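Local coordinates for protein aminopeptidase (Aneurinibacillus sp. AM-1, PDB 5IB9) that probably cleaves amino-terminal residues from peptides as a zinc-dependent exopeptidase, and here binds a bestatin-type inhibitor at its paired active-site zinc ions, at residues A[245-250]-A[383-388]; A[267-272]-A[297-302]. One frame throughout, in Å; residues are numbered along the deposited sequence.

Contact 1. Residues A[245-250]-A[383-388]; sequences VAVTLE and EKLDNV. With ZN (zinc ion), chain F; ZN (zinc ion), chain E; ZN (zinc ion), chain D.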
loop_
_atom_site.group_PDB
_atom_site.type_symbol
_atom_site.label_atom_id
_atom_site.label_comp_id
_atom_site.label_asym_id
_atom_site.label_seq_id
_atom_site.Cartn_x
_atom_site.Cartn_y
_atom_site.Cartn_z
ATOM N N VAL A 245 16.677 -0.145 18.208
ATOM C CA VAL A 245 15.637 0.695 18.867
ATOM C C VAL A 245 16.300 1.465 20.011
ATOM O O VAL A 245 16.037 2.683 20.158
ATOM C CB VAL A 245 14.551 -0.184 19.402
ATOM C CG1 VAL A 245 13.625 0.719 20.306
ATOM C CG2 VAL A 245 13.716 -0.801 18.238
ATOM N N ALA A 246 17.149 0.756 20.773
ATOM C CA ALA A 246 17.777 1.425 21.888
ATOM C C ALA A 246 18.706 2.581 21.500
ATOM O O ALA A 246 18.734 3.661 22.124
ATOM C CB ALA A 246 18.629 0.394 22.698
ATOM N N VAL A 247 19.458 2.373 20.386
ATOM C CA VAL A 247 20.314 3.501 19.841
ATOM C C VAL A 247 19.448 4.630 19.274
ATOM O O VAL A 247 19.723 5.778 19.471
ATOM C CB VAL A 247 21.301 2.981 18.773
ATOM C CG1 VAL A 247 22.181 4.116 18.215
ATOM C CG2 VAL A 247 22.215 1.903 19.453
ATOM N N THR A 248 18.340 4.268 18.637
ATOM C CA THR A 248 17.401 5.258 18.084
ATOM C C THR A 248 16.843 6.159 19.228
ATOM O O THR A 248 16.912 7.369 19.101
ATOM C CB THR A 248 16.270 4.598 17.320
ATOM O OG1 THR A 248 16.808 3.887 16.189
ATOM C CG2 THR A 248 15.285 5.682 16.722
ATOM N N LEU A 249 16.381 5.531 20.304
ATOM C CA LEU A 249 15.836 6.274 21.468
ATOM C C LEU A 249 16.930 7.108 22.091
ATOM O O LEU A 249 16.696 8.249 22.377
ATOM C CB LEU A 249 15.230 5.265 22.462
ATOM C CG LEU A 249 13.917 4.656 22.099
ATOM C CD1 LEU A 249 13.549 3.633 23.176
ATOM C CD2 LEU A 249 12.830 5.776 22.064
ATOM N N GLU A 250 18.102 6.480 22.275
ATOM C CA GLU A 250 19.154 7.188 22.985
ATOM C C GLU A 250 19.601 8.417 22.174
ATOM O O GLU A 250 19.895 9.503 22.715
ATOM C CB GLU A 250 20.253 6.250 23.402
ATOM C CG GLU A 250 21.399 6.995 24.196
ATOM C CD GLU A 250 21.023 7.697 25.506
ATOM O OE1 GLU A 250 19.904 7.591 26.058
ATOM O OE2 GLU A 250 21.938 8.444 25.952
ATOM N N GLU A 383 29.571 -1.596 25.337
ATOM C CA GLU A 383 30.572 -0.813 24.648
ATOM C C GLU A 383 30.272 -0.649 23.151
ATOM O O GLU A 383 30.523 0.441 22.596
ATOM C CB GLU A 383 31.926 -1.515 24.848
ATOM C CG GLU A 383 33.171 -0.844 24.267
ATOM C CD GLU A 383 34.412 -1.680 24.542
ATOM O OE1 GLU A 383 34.753 -1.585 25.741
ATOM O OE2 GLU A 383 34.863 -2.392 23.675
ATOM N N LYS A 384 29.787 -1.718 22.541
ATOM C CA LYS A 384 29.408 -1.710 21.102
ATOM C C LYS A 384 28.248 -0.738 20.957
ATOM O O LYS A 384 28.240 0.060 20.009
ATOM C CB LYS A 384 29.090 -3.074 20.542
ATOM C CG LYS A 384 30.385 -3.923 20.481
ATOM C CD LYS A 384 30.066 -5.213 19.783
ATOM C CE LYS A 384 30.528 -5.289 18.391
ATOM N NZ LYS A 384 30.840 -6.685 18.056
ATOM N N LEU A 385 27.203 -0.853 21.772
ATOM C CA LEU A 385 26.063 0.035 21.638
ATOM C C LEU A 385 26.527 1.474 21.756
ATOM O O LEU A 385 26.110 2.351 20.967
ATOM C CB LEU A 385 25.058 -0.190 22.803
ATOM C CG LEU A 385 24.298 -1.495 22.746
ATOM C CD1 LEU A 385 23.549 -1.608 24.092
ATOM C CD2 LEU A 385 23.301 -1.634 21.594
ATOM N N ASP A 386 27.390 1.825 22.736
ATOM C CA ASP A 386 27.856 3.133 22.893
ATOM C C ASP A 386 28.654 3.604 21.646
ATOM O O ASP A 386 28.559 4.787 21.272
ATOM C CB ASP A 386 28.768 3.248 24.162
ATOM C CG ASP A 386 29.192 4.708 24.444
ATOM O OD1 ASP A 386 28.395 5.527 24.947
ATOM O OD2 ASP A 386 30.416 5.110 24.081
ATOM N N ASN A 387 29.480 2.708 21.061
ATOM C CA ASN A 387 30.290 3.127 19.953
ATOM C C ASN A 387 29.395 3.424 18.757
ATOM O O ASN A 387 29.669 4.389 18.047
ATOM C CB ASN A 387 31.203 1.948 19.609
ATOM C CG ASN A 387 32.113 2.271 18.390
ATOM O OD1 ASN A 387 32.881 3.259 18.436
ATOM N ND2 ASN A 387 31.961 1.561 17.362
ATOM N N VAL A 388 28.353 2.605 18.548
ATOM C CA VAL A 388 27.450 2.879 17.403
ATOM C C VAL A 388 26.714 4.178 17.637
ATOM O O VAL A 388 26.533 5.034 16.732
ATOM C CB VAL A 388 26.519 1.711 17.141
ATOM C CG1 VAL A 388 25.423 2.078 16.045
ATOM C CG2 VAL A 388 27.364 0.556 16.721
HETATM ZN ZN ZN F . 36.146 -2.901 26.143
HETATM ZN ZN ZN E . 28.587 7.288 25.820
HETATM ZN ZN ZN D . 31.197 6.691 23.779
HETATM O O HOH W 1 30.485 7.804 25.048
HETATM O O HOH W 2 33.150 6.100 24.272
HETATM O O HOH W 3 33.537 7.228 23.749
HETATM O O HOH W 4 29.337 6.340 27.495
HETATM O O HOH W 5 28.709 9.156 27.037
#
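Val-247, on helix 238-256, points its forked side chain at helix 382-400 and fits against Leu-385 and Val-388, which lie one turn apart there. Each methyl has its own partner. CG2 of Val-247 comes up to the Leu-385 side chain, 4.3 Å from CD2, and lies about as close to that residue's carbonyl oxygen. CG1, anti to the backbone N (chi1 -180°), reaches instead to CG1 of Val-388 at 4.4 Å. Leu-385 does not aim its CB squarely at the partner helix; its end swings in from the flank. With the nearest CA atoms, those of Val-247 and Leu-385, 6.9 Å apart, this is a small, light contact, carried by methyl groups.

The next residue, Asp-386, turns its CB away and serves metal: OD1 binds one zinc ion at 2.0 Å and OD2 a second, with water 1 bridging the two ions. Thr-13 adds a ligand to the first and Asp-390 to the second. Glu-383 OE1 holds a third zinc ion.

Around the apolar patch, helix 15-25 brings Met-18 onto Val-247 and Ile-22 onto Leu-385, while Leu-300 of strand 294-300 and Val-303 just beyond it pack against both valines.

Contact 2. Residues A[267-272]-A[297-302]; sequences ITFGAE and MFQLDM. With ZN (zinc ion), chain C; BES (2-(3-amino-2-hydroxy-4-phenyl-butyrylamino)-4-methyl-pentanoic acid), chain H.
Glu-272 and Asp-301 face each other in the two-zinc active site of the M28 peptidase fold, just past the ends of strands 263-269 and 294-300. Their carboxylates approach to 3.7 Å, OE2 of Glu-272 to OD2 of Asp-301, beside the zinc ion and the inhibitor. Asp-301 grips that zinc with both oxygens, OD1 at 2.1 Å and OD2 at 2.3 Å; His-228, Asp-240 and the inhibitor's O2 complete the shell, with its N2 a longer ligand at 2.6 Å. Glu-272, probably the general base as in M28 relatives, bends at chi2 (-91°) to bring OE1 within 3.1 Å of inhibitor O2. With an alanine at this position, the zinc-bound O2 is likely to lose its carboxylate neighbour, and a gap would probably open beside Asp-301.

Further back, Phe-269 presents an edge: Gln-299 OE1 lies in the ring plane, 3.9 Å from CE2, with the amide turned 34° from the ring. Met-297 CE reaches the same CE2, also at 3.9 Å, and Ile-267 CG2 sits over one face near the rim. Gln-299 NE2 hydrogen-bonds Ser-346 OG, which in turn bonds Asp-301 OD2, a second-shell link consistent with positioning the metal ligand.

Strand 222-228 runs between the two strands, parallel to both, with Ile-224 touching Ile-267 and Met-297; helix 277-283 packs Ser-279 and Tyr-282 on Phe-269.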
loop_
_atom_site.group_PDB
_atom_site.type_symbol
_atom_site.label_atom_id
_atom_site.label_comp_id
_atom_site.label_asym_id
_atom_site.label_seq_id
_atom_site.Cartn_x
_atom_site.Cartn_y
_atom_site.Cartn_z
ATOM N N ILE A 267 12.579 6.975 14.052
ATOM C CA ILE A 267 11.450 6.139 13.725
ATOM C C ILE A 267 11.760 4.677 14.108
ATOM O O ILE A 267 12.873 4.170 13.814
ATOM C CB ILE A 267 11.095 6.188 12.180
ATOM C CG1 ILE A 267 10.949 7.625 11.749
ATOM C CG2 ILE A 267 9.841 5.322 11.944
ATOM C CD1 ILE A 267 10.605 7.702 10.249
ATOM N N THR A 268 10.756 4.038 14.745
ATOM C CA THR A 268 10.881 2.581 14.835
ATOM C C THR A 268 9.808 1.966 13.991
ATOM O O THR A 268 8.636 2.313 14.052
ATOM C CB THR A 268 10.845 2.077 16.343
ATOM O OG1 THR A 268 9.566 2.332 16.948
ATOM C CG2 THR A 268 11.958 2.791 17.049
ATOM N N PHE A 269 10.230 1.032 13.115
ATOM C CA PHE A 269 9.295 0.463 12.125
ATOM C C PHE A 269 8.723 -0.856 12.572
ATOM O O PHE A 269 9.448 -1.653 13.171
ATOM C CB PHE A 269 10.026 0.248 10.832
ATOM C CG PHE A 269 10.641 1.450 10.196
ATOM C CD1 PHE A 269 9.818 2.449 9.608
ATOM C CD2 PHE A 269 12.000 1.645 10.142
ATOM C CE1 PHE A 269 10.374 3.592 9.009
ATOM C CE2 PHE A 269 12.575 2.776 9.532
ATOM C CZ PHE A 269 11.754 3.722 8.980
ATOM N N GLY A 270 7.456 -1.094 12.226
ATOM C CA GLY A 270 6.873 -2.421 12.500
ATOM C C GLY A 270 7.040 -3.329 11.305
ATOM O O GLY A 270 7.334 -2.921 10.194
ATOM N N ALA A 271 6.847 -4.627 11.582
ATOM C CA ALA A 271 6.723 -5.653 10.499
ATOM C C ALA A 271 7.873 -5.640 9.601
ATOM O O ALA A 271 7.770 -5.899 8.424
ATOM C CB ALA A 271 5.326 -5.550 9.770
ATOM N N GLU A 272 9.086 -5.343 10.061
ATOM C CA GLU A 272 10.308 -5.436 9.269
ATOM C C GLU A 272 10.552 -6.894 8.818
ATOM O O GLU A 272 10.928 -7.112 7.653
ATOM C CB GLU A 272 11.528 -4.824 9.996
ATOM C CG GLU A 272 12.777 -4.716 9.109
ATOM C CD GLU A 272 13.673 -5.975 9.194
ATOM O OE1 GLU A 272 13.408 -6.907 9.995
ATOM O OE2 GLU A 272 14.616 -5.923 8.375
ATOM N N MET A 297 19.117 8.787 5.361
ATOM C CA MET A 297 18.377 7.901 6.236
ATOM C C MET A 297 19.407 6.895 6.751
ATOM O O MET A 297 20.108 6.203 5.990
ATOM C CB MET A 297 17.198 7.165 5.503
ATOM C CG MET A 297 16.288 6.274 6.425
ATOM S SD MET A 297 16.993 4.656 6.594
ATOM C CE MET A 297 15.872 4.073 7.871
ATOM N N PHE A 298 19.553 6.888 8.084
ATOM C CA PHE A 298 20.451 5.973 8.866
ATOM C C PHE A 298 19.623 4.871 9.437
ATOM O O PHE A 298 18.767 5.113 10.252
ATOM C CB PHE A 298 21.140 6.717 9.987
ATOM C CG PHE A 298 22.075 7.817 9.548
ATOM C CD1 PHE A 298 23.476 7.646 9.798
ATOM C CD2 PHE A 298 21.639 9.007 8.954
ATOM C CE1 PHE A 298 24.354 8.642 9.435
ATOM C CE2 PHE A 298 22.560 10.014 8.583
ATOM C CZ PHE A 298 23.901 9.840 8.827
ATOM N N GLN A 299 19.826 3.631 9.015
ATOM C CA GLN A 299 19.146 2.456 9.566
ATOM C C GLN A 299 20.005 1.659 10.552
ATOM O O GLN A 299 21.175 1.387 10.240
ATOM C CB GLN A 299 18.701 1.539 8.425
ATOM C CG GLN A 299 18.122 0.199 8.939
ATOM C CD GLN A 299 16.731 0.337 9.621
ATOM O OE1 GLN A 299 16.167 1.387 9.696
ATOM N NE2 GLN A 299 16.139 -0.767 10.038
ATOM N N LEU A 300 19.507 1.473 11.770
ATOM C CA LEU A 300 20.321 0.757 12.831
ATOM C C LEU A 300 19.650 -0.595 13.038
ATOM O O LEU A 300 18.507 -0.694 13.483
ATOM C CB LEU A 300 20.168 1.603 14.123
ATOM C CG LEU A 300 20.714 3.054 14.064
ATOM C CD1 LEU A 300 20.137 3.789 15.196
ATOM C CD2 LEU A 300 22.226 2.860 14.459
ATOM N N ASP A 301 20.383 -1.640 12.636
ATOM C CA ASP A 301 19.816 -3.047 12.795
ATOM C C ASP A 301 21.005 -3.939 13.150
ATOM O O ASP A 301 21.923 -4.076 12.327
ATOM C CB ASP A 301 19.238 -3.421 11.468
ATOM C CG ASP A 301 18.241 -4.637 11.523
ATOM O OD1 ASP A 301 18.180 -5.275 12.582
ATOM O OD2 ASP A 301 17.421 -4.891 10.614
ATOM N N MET A 302 20.901 -4.552 14.315
ATOM C CA MET A 302 21.925 -5.403 14.905
ATOM C C MET A 302 23.213 -4.675 15.203
ATOM O O MET A 302 24.167 -4.824 14.502
ATOM C CB MET A 302 22.112 -6.632 14.025
ATOM C CG MET A 302 20.910 -7.416 14.064
ATOM S SD MET A 302 20.797 -8.849 12.932
ATOM C CE MET A 302 22.245 -9.774 13.384
HETATM ZN ZN ZN C . 16.740 -6.664 11.928
HETATM N N2 BES H . 18.659 -7.603 10.503
HETATM C C1 BES H . 18.113 -8.468 9.458
HETATM C C6 BES H . 18.902 -8.220 8.174
HETATM C C7 BES H . 20.348 -8.700 8.106
HETATM C C8 BES H . 20.783 -9.922 8.677
HETATM C C12 BES H . 21.272 -7.893 7.406
HETATM C C9 BES H . 22.131 -10.314 8.537
HETATM C C11 BES H . 22.633 -8.287 7.272
HETATM C C10 BES H . 23.050 -9.497 7.848
HETATM C C2 BES H . 16.621 -8.177 9.263
HETATM O O2 BES H . 16.166 -8.147 10.614
HETATM C C3 BES H . 16.071 -9.367 8.552
HETATM O O3 BES H . 16.073 -10.439 9.147
HETATM N N1 BES H . 15.712 -9.212 7.325
HETATM C C4 BES H . 15.244 -10.376 6.565
HETATM C C13 BES H . 14.916 -9.794 5.201
HETATM C C14 BES H . 13.782 -8.762 5.209
HETATM C C15 BES H . 13.561 -8.439 3.737
HETATM C C16 BES H . 12.502 -9.214 5.915
HETATM C C5 BES H . 16.337 -11.402 6.291
HETATM O O1 BES H . 15.999 -12.572 5.947
HETATM O O4 BES H . 17.546 -11.123 6.380
#

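Overall arrangement
Leu-300 joins the two contacts, whose centres are 13 Å apart. Its CD1 meets Val-247 CG1 and its CD2 meets Val-388 CG1, each at 3.7 Å, so the strand that carries Asp-301 to the active-site zinc ion also packs against both helices of contact 1. Helix 238-256 leads directly into strand 263-269, and contact 2 is nested within the loop that contact 1 closes. Contact 1 stays out of the pocket: the side chain of Val-388 is about 13 Å from the inhibitor, nearest atoms. Its metals are separate too, the zinc ion on Asp-386 OD1 lying 23.0 Å from the zinc ion on Asp-301.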